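Long-range contacts in plasma serine protease inhibitor (PDB 3DY0), which inhibits serine proteases in blood plasma and other body fluids in a heparin-dependent way, inactivating them by irreversible binding at their serine active site: residues F12-Y17 against F31-S37; R202-Y208 against F258-E264; R212-C216 against K238-V242. All blocks are in the same frame, centred on the assembly; numbering follows the deposited sequence. Where two conformers were deposited one is given.

Contact 1: F12-Y17 against F31-S37; sequences FTFDLY and FSPVSIS
Phe12 meets Ile36 at right angles: the methyl CG2 of Ile36 lies in the ring plane, 3.5 Å from CZ of Phe12, so the phenyl is touched at its edge. With CG of Phe12 anti to the backbone N (chi1 177°), the ring is carried out from helix 12-23 toward helix 33-45. Thr13 rests both branches on Pro33, CG2 being 3.6 Å from CG of the proline and OG1 3.5 Å from its CB. The carbonyl O of Thr13, already bonded to Tyr17 N, also sits in the plane of the Phe31 ring, 3.7 Å from CZ of Phe31. Leu16 CD2 has two partners: it meets Ile36 CD1 tip to tip at 3.8 Å and passes CE2 of Phe31 at the same separation, those two side chains running in opposite directions. Tyr17 presents its ring edge to Phe31, CD1 of Tyr17 lying 4.0 Å from CE1 of Phe31, while its hydroxyl binds Glu243. The short helical segments stand at 103° with axes 10.6 Å apart. Since no hydrogen bond crosses, this helix pair near the middle of the serpin body is joined by apolar fit, with the hydroxyls of Tyr17 and Ser35 bonded elsewhere.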
loop_
_atom_site.group_PDB
_atom_site.type_symbol
_atom_site.label_atom_id
_atom_site.label_comp_id
_atom_site.label_asym_id
_atom_site.label_seq_id
_atom_site.Cartn_x
_atom_site.Cartn_y
_atom_site.Cartn_z
ATOM N N PHE A 12 -12.564 -0.890 0.558
ATOM C CA PHE A 12 -11.464 -0.079 0.054
ATOM C C PHE A 12 -10.268 -0.809 -0.542
ATOM O O PHE A 12 -9.978 -0.679 -1.732
ATOM C CB PHE A 12 -10.941 0.870 1.134
ATOM C CG PHE A 12 -9.760 1.685 0.680
ATOM C CD1 PHE A 12 -9.925 2.715 -0.238
ATOM C CD2 PHE A 12 -8.474 1.370 1.109
ATOM C CE1 PHE A 12 -8.824 3.420 -0.731
ATOM C CE2 PHE A 12 -7.367 2.069 0.620
ATOM C CZ PHE A 12 -7.544 3.092 -0.300
ATOM N N THR A 13 -9.564 -1.562 0.290
ATOM C CA THR A 13 -8.370 -2.258 -0.162
ATOM C C THR A 13 -8.557 -3.132 -1.388
ATOM O O THR A 13 -7.766 -3.067 -2.330
ATOM C CB THR A 13 -7.782 -3.120 0.972
ATOM O OG1 THR A 13 -7.378 -2.266 2.050
ATOM C CG2 THR A 13 -6.578 -3.923 0.481
ATOM N N PHE A 14 -9.610 -3.935 -1.389
ATOM C CA PHE A 14 -9.819 -4.852 -2.490
ATOM C C PHE A 14 -10.540 -4.285 -3.695
ATOM O O PHE A 14 -10.361 -4.770 -4.811
ATOM C CB PHE A 14 -10.453 -6.121 -1.930
ATOM C CG PHE A 14 -9.593 -6.768 -0.881
ATOM C CD1 PHE A 14 -8.401 -7.394 -1.236
ATOM C CD2 PHE A 14 -9.921 -6.671 0.466
ATOM C CE1 PHE A 14 -7.544 -7.911 -0.263
ATOM C CE2 PHE A 14 -9.070 -7.185 1.447
ATOM C CZ PHE A 14 -7.881 -7.804 1.080
ATOM N N ASP A 15 -11.341 -3.246 -3.487
ATOM C CA ASP A 15 -11.981 -2.613 -4.626
ATOM C C ASP A 15 -10.856 -1.859 -5.339
ATOM O O ASP A 15 -10.827 -1.779 -6.567
ATOM C CB ASP A 15 -13.072 -1.642 -4.172
ATOM C CG ASP A 15 -14.346 -2.353 -3.745
ATOM O OD1 ASP A 15 -15.262 -1.676 -3.235
ATOM O OD2 ASP A 15 -14.438 -3.584 -3.927
ATOM N N LEU A 16 -9.916 -1.316 -4.567
ATOM C CA LEU A 16 -8.789 -0.605 -5.169
ATOM C C LEU A 16 -7.910 -1.606 -5.913
ATOM O O LEU A 16 -7.488 -1.359 -7.046
ATOM C CB LEU A 16 -7.960 0.125 -4.103
ATOM C CG LEU A 16 -6.714 0.854 -4.627
ATOM C CD1 LEU A 16 -7.080 1.773 -5.787
ATOM C CD2 LEU A 16 -6.085 1.651 -3.494
ATOM N N TYR A 17 -7.638 -2.742 -5.281
ATOM C CA TYR A 17 -6.821 -3.760 -5.925
ATOM C C TYR A 17 -7.415 -4.126 -7.283
ATOM O O TYR A 17 -6.713 -4.157 -8.292
ATOM C CB TYR A 17 -6.743 -5.031 -5.074
ATOM C CG TYR A 17 -6.066 -6.159 -5.818
ATOM C CD1 TYR A 17 -4.679 -6.308 -5.794
ATOM C CD2 TYR A 17 -6.804 -7.003 -6.651
ATOM C CE1 TYR A 17 -4.043 -7.271 -6.589
ATOM C CE2 TYR A 17 -6.184 -7.952 -7.449
ATOM C CZ TYR A 17 -4.806 -8.082 -7.417
ATOM O OH TYR A 17 -4.202 -9.001 -8.242
ATOM N N PHE A 31 1.016 -2.291 -3.994
ATOM C CA PHE A 31 0.744 -1.028 -3.323
ATOM C C PHE A 31 0.585 -1.227 -1.833
ATOM O O PHE A 31 0.517 -2.362 -1.357
ATOM C CB PHE A 31 -0.518 -0.351 -3.899
ATOM C CG PHE A 31 -1.813 -1.081 -3.613
ATOM C CD1 PHE A 31 -2.188 -2.191 -4.367
ATOM C CD2 PHE A 31 -2.681 -0.622 -2.622
ATOM C CE1 PHE A 31 -3.411 -2.832 -4.148
ATOM C CE2 PHE A 31 -3.916 -1.254 -2.389
ATOM C CZ PHE A 31 -4.280 -2.361 -3.157
ATOM N N SER A 32 0.561 -0.121 -1.094
ATOM C CA SER A 32 0.372 -0.175 0.350
ATOM C C SER A 32 -1.009 0.354 0.696
ATOM O O SER A 32 -1.264 1.558 0.618
ATOM C CB SER A 32 1.414 0.663 1.091
ATOM O OG SER A 32 1.070 0.725 2.469
ATOM N N PRO A 33 -1.927 -0.540 1.086
ATOM C CA PRO A 33 -3.277 -0.102 1.438
ATOM C C PRO A 33 -3.271 0.934 2.565
ATOM O O PRO A 33 -3.988 1.935 2.506
ATOM C CB PRO A 33 -3.960 -1.405 1.850
ATOM C CG PRO A 33 -3.297 -2.418 0.951
ATOM C CD PRO A 33 -1.838 -2.012 1.050
ATOM N N VAL A 34 -2.462 0.698 3.594
ATOM C CA VAL A 34 -2.419 1.625 4.719
ATOM C C VAL A 34 -1.903 3.009 4.327
ATOM O O VAL A 34 -2.386 4.020 4.835
ATOM C CB VAL A 34 -1.578 1.055 5.890
ATOM C CG1 VAL A 34 -0.117 0.960 5.501
ATOM C CG2 VAL A 34 -1.770 1.917 7.130
ATOM N N SER A 35 -0.931 3.063 3.421
ATOM C CA SER A 35 -0.405 4.353 2.986
ATOM C C SER A 35 -1.489 5.187 2.311
ATOM O O SER A 35 -1.625 6.389 2.565
ATOM C CB SER A 35 0.753 4.157 2.005
ATOM O OG SER A 35 1.199 5.419 1.519
ATOM N N ILE A 36 -2.258 4.540 1.446
ATOM C CA ILE A 36 -3.312 5.223 0.720
ATOM C C ILE A 36 -4.511 5.565 1.592
ATOM O O ILE A 36 -5.048 6.672 1.504
ATOM C CB ILE A 36 -3.734 4.397 -0.508
ATOM C CG1 ILE A 36 -2.501 4.162 -1.389
ATOM C CG2 ILE A 36 -4.819 5.134 -1.287
ATOM C CD1 ILE A 36 -2.716 3.221 -2.554
ATOM N N SER A 37 -4.921 4.624 2.440
ATOM C CA SER A 37 -6.046 4.855 3.339
ATOM C C SER A 37 -5.721 5.995 4.296
ATOM O O SER A 37 -6.563 6.853 4.563
ATOM C CB SER A 37 -6.356 3.596 4.155
ATOM O OG SER A 37 -6.847 2.553 3.336
#

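Contact 2: R202-Y208 against F258-E264; sequences REDQYHY and FKKRQLE
Over one face of the Phe258 ring lies CB of His207, a CH-pi contact 3.8 Å from the ring centroid and 20° off the normal. Next along, CE2 of Tyr208 sits over one face of the Arg261 guanidinium, 3.1 Å from NH1 of Arg261, with the two planes inclined by 37°. A bend at chi3 (-57°) turns the arginine head back to this ring, and NH1 also bonds a polar side chain of the bound peptide. Tyr206 is approached at its edge: Leu263 O lies in the ring plane 3.7 Å from CE2 of Tyr206, and the hydroxyl donates to Arg202 O. On the same side of the sheet, Leu263 CB packs 3.7 Å from Tyr206 CD2. The opposite side carries Gln205 and Lys260, whose aliphatic chain passes the glutamine amide with CD of Lys260 3.4 Å from OE1 of Gln205.

Between these two layers of side chains runs a regular antiparallel pairing. Asp204 with Leu263, Tyr206 with Arg261 and Tyr208 with Lys259 each exchange two backbone bonds, for instance Tyr206 N to Arg261 O at 2.8 Å.

The pairing probably corresponds to the middle of sheet C of the serpin fold. Phe258 is the first residue beyond helix 248-257 and touches Val218 of strand 216-222; that strand bonds His207 through Gly220, while Leu263 and Glu264 continue the sheet in parallel with a strand of the bound peptide.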
loop_
_atom_site.group_PDB
_atom_site.type_symbol
_atom_site.label_atom_id
_atom_site.label_comp_id
_atom_site.label_asym_id
_atom_site.label_seq_id
_atom_site.Cartn_x
_atom_site.Cartn_y
_atom_site.Cartn_z
ATOM N N ARG A 202 12.428 -24.452 0.717
ATOM C CA ARG A 202 12.641 -24.843 2.104
ATOM C C ARG A 202 11.522 -25.771 2.557
ATOM O O ARG A 202 10.345 -25.437 2.433
ATOM C CB ARG A 202 12.687 -23.606 3.005
ATOM C CG ARG A 202 12.970 -23.920 4.467
ATOM C CD ARG A 202 11.786 -23.585 5.356
ATOM N NE ARG A 202 11.593 -22.146 5.524
ATOM C CZ ARG A 202 10.603 -21.604 6.226
ATOM N NH1 ARG A 202 9.710 -22.378 6.825
ATOM N NH2 ARG A 202 10.504 -20.288 6.336
ATOM N N GLU A 203 11.892 -26.944 3.065
ATOM C CA GLU A 203 10.909 -27.902 3.543
ATOM C C GLU A 203 10.750 -27.546 5.014
ATOM O O GLU A 203 11.736 -27.467 5.752
ATOM C CB GLU A 203 11.417 -29.335 3.393
ATOM C CG GLU A 203 10.349 -30.377 3.692
ATOM C CD GLU A 203 10.856 -31.795 3.550
ATOM O OE1 GLU A 203 11.316 -32.157 2.447
ATOM O OE2 GLU A 203 10.790 -32.547 4.544
ATOM N N ASP A 204 9.514 -27.316 5.441
ATOM C CA ASP A 204 9.272 -26.921 6.822
ATOM C C ASP A 204 7.780 -27.021 7.104
ATOM O O ASP A 204 6.998 -27.397 6.235
ATOM C CB ASP A 204 9.736 -25.469 7.006
ATOM C CG ASP A 204 9.939 -25.081 8.464
ATOM O OD1 ASP A 204 9.690 -25.912 9.357
ATOM O OD2 ASP A 204 10.355 -23.926 8.708
ATOM N N GLN A 205 7.392 -26.701 8.332
ATOM C CA GLN A 205 5.983 -26.705 8.694
ATOM C C GLN A 205 5.490 -25.294 8.411
ATOM O O GLN A 205 6.145 -24.319 8.780
ATOM C CB GLN A 205 5.800 -27.012 10.177
ATOM C CG GLN A 205 4.344 -27.071 10.604
ATOM C CD GLN A 205 4.185 -27.137 12.107
ATOM O OE1 GLN A 205 4.418 -26.154 12.811
ATOM N NE2 GLN A 205 3.795 -28.302 12.609
ATOM N N TYR A 206 4.344 -25.183 7.747
ATOM C CA TYR A 206 3.781 -23.879 7.411
ATOM C C TYR A 206 2.284 -23.832 7.636
ATOM O O TYR A 206 1.608 -24.865 7.591
ATOM C CB TYR A 206 3.972 -23.562 5.923
ATOM C CG TYR A 206 5.386 -23.479 5.413
ATOM C CD1 TYR A 206 6.064 -22.260 5.374
ATOM C CD2 TYR A 206 6.025 -24.606 4.903
ATOM C CE1 TYR A 206 7.343 -22.168 4.829
ATOM C CE2 TYR A 206 7.297 -24.524 4.356
ATOM C CZ TYR A 206 7.949 -23.304 4.320
ATOM O OH TYR A 206 9.204 -23.230 3.756
ATOM N N HIS A 207 1.763 -22.634 7.884
ATOM C CA HIS A 207 0.325 -22.466 8.038
ATOM C C HIS A 207 -0.182 -22.594 6.609
ATOM O O HIS A 207 0.290 -21.900 5.706
ATOM C CB HIS A 207 -0.009 -21.090 8.613
ATOM C CG HIS A 207 -0.055 -21.061 10.109
ATOM N ND1 HIS A 207 -0.984 -21.774 10.838
ATOM C CD2 HIS A 207 0.716 -20.414 11.014
ATOM C CE1 HIS A 207 -0.783 -21.567 12.127
ATOM N NE2 HIS A 207 0.243 -20.745 12.261
ATOM N N TYR A 208 -1.135 -23.492 6.407
ATOM C CA TYR A 208 -1.654 -23.759 5.077
ATOM C C TYR A 208 -3.156 -23.954 5.032
ATOM O O TYR A 208 -3.764 -24.412 5.997
ATOM C CB TYR A 208 -0.956 -25.028 4.571
ATOM C CG TYR A 208 -1.450 -25.597 3.259
ATOM C CD1 TYR A 208 -0.916 -25.169 2.044
ATOM C CD2 TYR A 208 -2.418 -26.602 3.235
ATOM C CE1 TYR A 208 -1.324 -25.738 0.836
ATOM C CE2 TYR A 208 -2.839 -27.173 2.028
ATOM C CZ TYR A 208 -2.283 -26.738 0.835
ATOM O OH TYR A 208 -2.666 -27.314 -0.355
ATOM N N PHE A 258 -6.240 -21.183 8.951
ATOM C CA PHE A 258 -4.907 -21.750 8.713
ATOM C C PHE A 258 -4.632 -22.965 9.598
ATOM O O PHE A 258 -4.941 -22.944 10.787
ATOM C CB PHE A 258 -3.840 -20.696 9.035
ATOM C CG PHE A 258 -3.316 -19.953 7.839
ATOM C CD1 PHE A 258 -2.770 -18.680 7.990
ATOM C CD2 PHE A 258 -3.316 -20.535 6.577
ATOM C CE1 PHE A 258 -2.233 -17.998 6.904
ATOM C CE2 PHE A 258 -2.779 -19.862 5.480
ATOM C CZ PHE A 258 -2.236 -18.590 5.647
ATOM N N LYS A 259 -4.038 -24.011 9.023
ATOM C CA LYS A 259 -3.668 -25.213 9.779
ATOM C C LYS A 259 -2.199 -25.529 9.479
ATOM O O LYS A 259 -1.706 -25.217 8.401
ATOM C CB LYS A 259 -4.533 -26.414 9.377
ATOM C CG LYS A 259 -6.035 -26.236 9.603
ATOM C CD LYS A 259 -6.381 -26.024 11.071
ATOM C CE LYS A 259 -7.898 -25.931 11.259
ATOM N NZ LYS A 259 -8.274 -25.570 12.654
ATOM N N LYS A 260 -1.501 -26.146 10.427
ATOM C CA LYS A 260 -0.093 -26.477 10.220
ATOM C C LYS A 260 0.087 -27.714 9.353
ATOM O O LYS A 260 -0.566 -28.737 9.565
ATOM C CB LYS A 260 0.597 -26.683 11.568
ATOM C CG LYS A 260 0.624 -25.434 12.422
ATOM C CD LYS A 260 1.175 -25.719 13.806
ATOM C CE LYS A 260 1.113 -24.476 14.675
ATOM N NZ LYS A 260 1.545 -24.751 16.070
ATOM N N ARG A 261 0.983 -27.614 8.375
ATOM C CA ARG A 261 1.259 -28.713 7.463
ATOM C C ARG A 261 2.702 -28.675 6.974
ATOM O O ARG A 261 3.284 -27.603 6.821
ATOM C CB ARG A 261 0.323 -28.638 6.258
ATOM C CG ARG A 261 0.578 -29.711 5.223
ATOM C CD ARG A 261 -0.452 -29.665 4.115
ATOM N NE ARG A 261 -1.811 -29.794 4.632
ATOM C CZ ARG A 261 -2.869 -30.075 3.879
ATOM N NH1 ARG A 261 -2.724 -30.256 2.573
ATOM N NH2 ARG A 261 -4.071 -30.174 4.429
ATOM N N GLN A 262 3.271 -29.850 6.728
ATOM C CA GLN A 262 4.639 -29.943 6.237
ATOM C C GLN A 262 4.624 -29.743 4.723
ATOM O O GLN A 262 3.909 -30.442 3.999
ATOM C CB GLN A 262 5.227 -31.316 6.567
ATOM C CG GLN A 262 6.728 -31.408 6.362
ATOM C CD GLN A 262 7.512 -30.741 7.481
ATOM O OE1 GLN A 262 8.722 -30.554 7.377
ATOM N NE2 GLN A 262 6.825 -30.391 8.560
ATOM N N LEU A 263 5.413 -28.784 4.246
ATOM C CA LEU A 263 5.485 -28.499 2.819
ATOM C C LEU A 263 6.918 -28.362 2.342
ATOM O O LEU A 263 7.788 -27.920 3.090
ATOM C CB LEU A 263 4.797 -27.169 2.489
ATOM C CG LEU A 263 3.349 -26.893 2.874
ATOM C CD1 LEU A 263 3.030 -25.428 2.587
ATOM C CD2 LEU A 263 2.427 -27.801 2.097
ATOM N N GLU A 264 7.148 -28.750 1.093
ATOM C CA GLU A 264 8.443 -28.564 0.454
ATOM C C GLU A 264 8.055 -27.352 -0.391
ATOM O O GLU A 264 7.522 -27.492 -1.493
ATOM C CB GLU A 264 8.806 -29.753 -0.438
ATOM C CG GLU A 264 10.192 -29.642 -1.063
ATOM C CD GLU A 264 10.566 -30.852 -1.905
ATOM O OE1 GLU A 264 11.671 -30.846 -2.484
ATOM O OE2 GLU A 264 9.762 -31.805 -1.988
#

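Contact 3: R212-C216 against K238-V242; sequences RNLSC and KMQQV. With NO3 (nitrate ion), chain D.
Gln241 reaches Leu214 because its chain is drawn out: CG stands anti to the backbone N (chi1 178°), and the part beyond CG is extended as well. NE2 of Gln241 then donates to Leu214 O at 3.0 Å. The carbonyl is met from far above its plane, with the donor 71° out of it, whereas the oxygen lies close to the plane of the glutamine amide. Lys238 is folded instead, bent at chi2 (-65°), which brings NZ to Gln241 OE1 at 3.3 Å. Both ends of the amide therefore have a bond, which would limit its rotation.

CG2 of Val242 packs 3.6 Å from the same O atom of Leu214, in contact but not bonded. That methyl also packs against Cys216, 3.8 Å from CB. Ser215 CB is 3.7 Å from NE2 of Gln241, and the serine hydroxyl bonds Ser235.

Residues 212-215 form the turn of a beta-hairpin between strands 194-211 and 216-222, Cys216 opening the second strand, and Ser215 and Cys216 opposite Asp211 make a G1 beta bulge, with Ser215 at positive phi. Leu214 N is held by the Asp211 carboxylate. Against this turn stands the first turn of helix 239-245, with Lys238 at the N-cap position.

Helix 248-257 covers another flank, Leu214 touching Thr250 and Trp254. A nitrate, probably from the crystallisation liquor, accepts from Arg212 N through O3 at 3.1 Å. Asn213, an N-glycosylation site, lines the bound heparin fragment together with Lys249 and Lys253.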
loop_
_atom_site.group_PDB
_atom_site.type_symbol
_atom_site.label_atom_id
_atom_site.label_comp_id
_atom_site.label_asym_id
_atom_site.label_seq_id
_atom_site.Cartn_x
_atom_site.Cartn_y
_atom_site.Cartn_z
ATOM N N ARG A 212 -11.256 -24.173 -1.257
ATOM C CA ARG A 212 -12.018 -24.778 -2.342
ATOM C C ARG A 212 -13.098 -23.860 -2.900
ATOM O O ARG A 212 -13.608 -24.091 -3.995
ATOM C CB ARG A 212 -12.646 -26.093 -1.871
ATOM C CG ARG A 212 -11.633 -27.182 -1.560
ATOM C CD ARG A 212 -12.302 -28.421 -0.977
ATOM N NE ARG A 212 -11.334 -29.466 -0.648
ATOM C CZ ARG A 212 -10.610 -30.131 -1.545
ATOM N NH1 ARG A 212 -10.738 -29.866 -2.838
ATOM N NH2 ARG A 212 -9.755 -31.064 -1.147
ATOM N N ASN A 213 -13.445 -22.820 -2.148
ATOM C CA ASN A 213 -14.464 -21.873 -2.588
ATOM C C ASN A 213 -13.912 -20.971 -3.688
ATOM O O ASN A 213 -14.526 -20.808 -4.742
ATOM C CB ASN A 213 -14.944 -21.030 -1.406
ATOM C CG ASN A 213 -15.906 -19.937 -1.823
ATOM O OD1 ASN A 213 -16.913 -20.197 -2.482
ATOM N ND2 ASN A 213 -15.602 -18.703 -1.436
ATOM N N LEU A 214 -12.744 -20.383 -3.442
ATOM C CA LEU A 214 -12.127 -19.507 -4.427
ATOM C C LEU A 214 -11.180 -20.283 -5.332
ATOM O O LEU A 214 -10.812 -19.811 -6.408
ATOM C CB LEU A 214 -11.373 -18.373 -3.730
ATOM C CG LEU A 214 -12.272 -17.381 -2.989
ATOM C CD1 LEU A 214 -11.424 -16.271 -2.387
ATOM C CD2 LEU A 214 -13.308 -16.810 -3.955
ATOM N N SER A 215 -10.804 -21.477 -4.886
ATOM C CA SER A 215 -9.909 -22.362 -5.621
ATOM C C SER A 215 -8.477 -21.843 -5.628
ATOM O O SER A 215 -7.940 -21.437 -6.661
ATOM C CB SER A 215 -10.404 -22.563 -7.058
ATOM O OG SER A 215 -9.862 -23.752 -7.604
ATOM N N CYS A 216 -7.859 -21.878 -4.455
ATOM C CA CYS A 216 -6.485 -21.422 -4.307
ATOM C C CYS A 216 -5.868 -22.025 -3.059
ATOM O O CYS A 216 -6.575 -22.473 -2.154
ATOM C CB CYS A 216 -6.438 -19.890 -4.212
ATOM S SG CYS A 216 -7.340 -19.161 -2.812
ATOM N N LYS A 238 -7.604 -19.831 -12.444
ATOM C CA LYS A 238 -8.501 -19.215 -11.476
ATOM C C LYS A 238 -8.052 -17.908 -10.830
ATOM O O LYS A 238 -8.642 -17.491 -9.837
ATOM C CB LYS A 238 -8.841 -20.225 -10.377
ATOM C CG LYS A 238 -9.590 -21.463 -10.869
ATOM C CD LYS A 238 -10.963 -21.103 -11.414
ATOM C CE LYS A 238 -11.752 -22.346 -11.800
ATOM N NZ LYS A 238 -13.144 -22.001 -12.209
ATOM N N MET A 239 -7.036 -17.253 -11.381
ATOM C CA MET A 239 -6.585 -15.987 -10.799
ATOM C C MET A 239 -7.696 -14.936 -10.787
ATOM O O MET A 239 -7.884 -14.247 -9.792
ATOM C CB MET A 239 -5.366 -15.437 -11.547
ATOM C CG MET A 239 -4.931 -14.035 -11.093
ATOM S SD MET A 239 -4.499 -13.910 -9.325
ATOM C CE MET A 239 -2.776 -14.455 -9.358
ATOM N N GLN A 240 -8.434 -14.811 -11.889
ATOM C CA GLN A 240 -9.511 -13.826 -11.958
ATOM C C GLN A 240 -10.564 -14.123 -10.896
ATOM O O GLN A 240 -11.077 -13.217 -10.231
ATOM C CB GLN A 240 -10.156 -13.842 -13.349
ATOM C CG GLN A 240 -11.190 -12.745 -13.560
ATOM C CD GLN A 240 -10.595 -11.354 -13.443
ATOM O OE1 GLN A 240 -9.668 -10.999 -14.172
ATOM N NE2 GLN A 240 -11.126 -10.556 -12.522
ATOM N N GLN A 241 -10.878 -15.405 -10.737
ATOM C CA GLN A 241 -11.857 -15.842 -9.755
ATOM C C GLN A 241 -11.401 -15.476 -8.346
ATOM O O GLN A 241 -12.197 -15.021 -7.525
ATOM C CB GLN A 241 -12.060 -17.354 -9.868
ATOM C CG GLN A 241 -13.025 -17.934 -8.850
ATOM C CD GLN A 241 -13.433 -19.349 -9.196
ATOM O OE1 GLN A 241 -14.112 -19.583 -10.199
ATOM N NE2 GLN A 241 -13.016 -20.304 -8.377
ATOM N N VAL A 242 -10.119 -15.680 -8.065
ATOM C CA VAL A 242 -9.585 -15.348 -6.752
ATOM C C VAL A 242 -9.631 -13.835 -6.550
ATOM O O VAL A 242 -10.059 -13.357 -5.501
ATOM C CB VAL A 242 -8.137 -15.873 -6.590
ATOM C CG1 VAL A 242 -7.485 -15.279 -5.344
ATOM C CG2 VAL A 242 -8.158 -17.395 -6.483
HETATM N N NO3 D . -12.599 -23.980 1.982
HETATM O O1 NO3 D . -13.446 -23.292 1.440
HETATM O O2 NO3 D . -12.025 -23.572 2.976
HETATM O O3 NO3 D . -12.324 -25.079 1.530
#

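Contact 1 is the core member, its centre about 6 Å from that of the chain and nearly all its touching residues buried; contacts 2 and 3 lie about 28 and 24 Å out and are partly exposed. Their chemistry follows: contact 1 has no hydrogen bond across it, contact 2 is carried by six backbone bonds, and contact 3 depends on a single side-chain bond with some apolar support. Contacts 2 and 3 both draw on strand 194-211, one along its length and the other just past its end, and helix 248-257 lies near both. Contact 1 shares no element with them, although its nearest atoms are about 5 Å from contact 3.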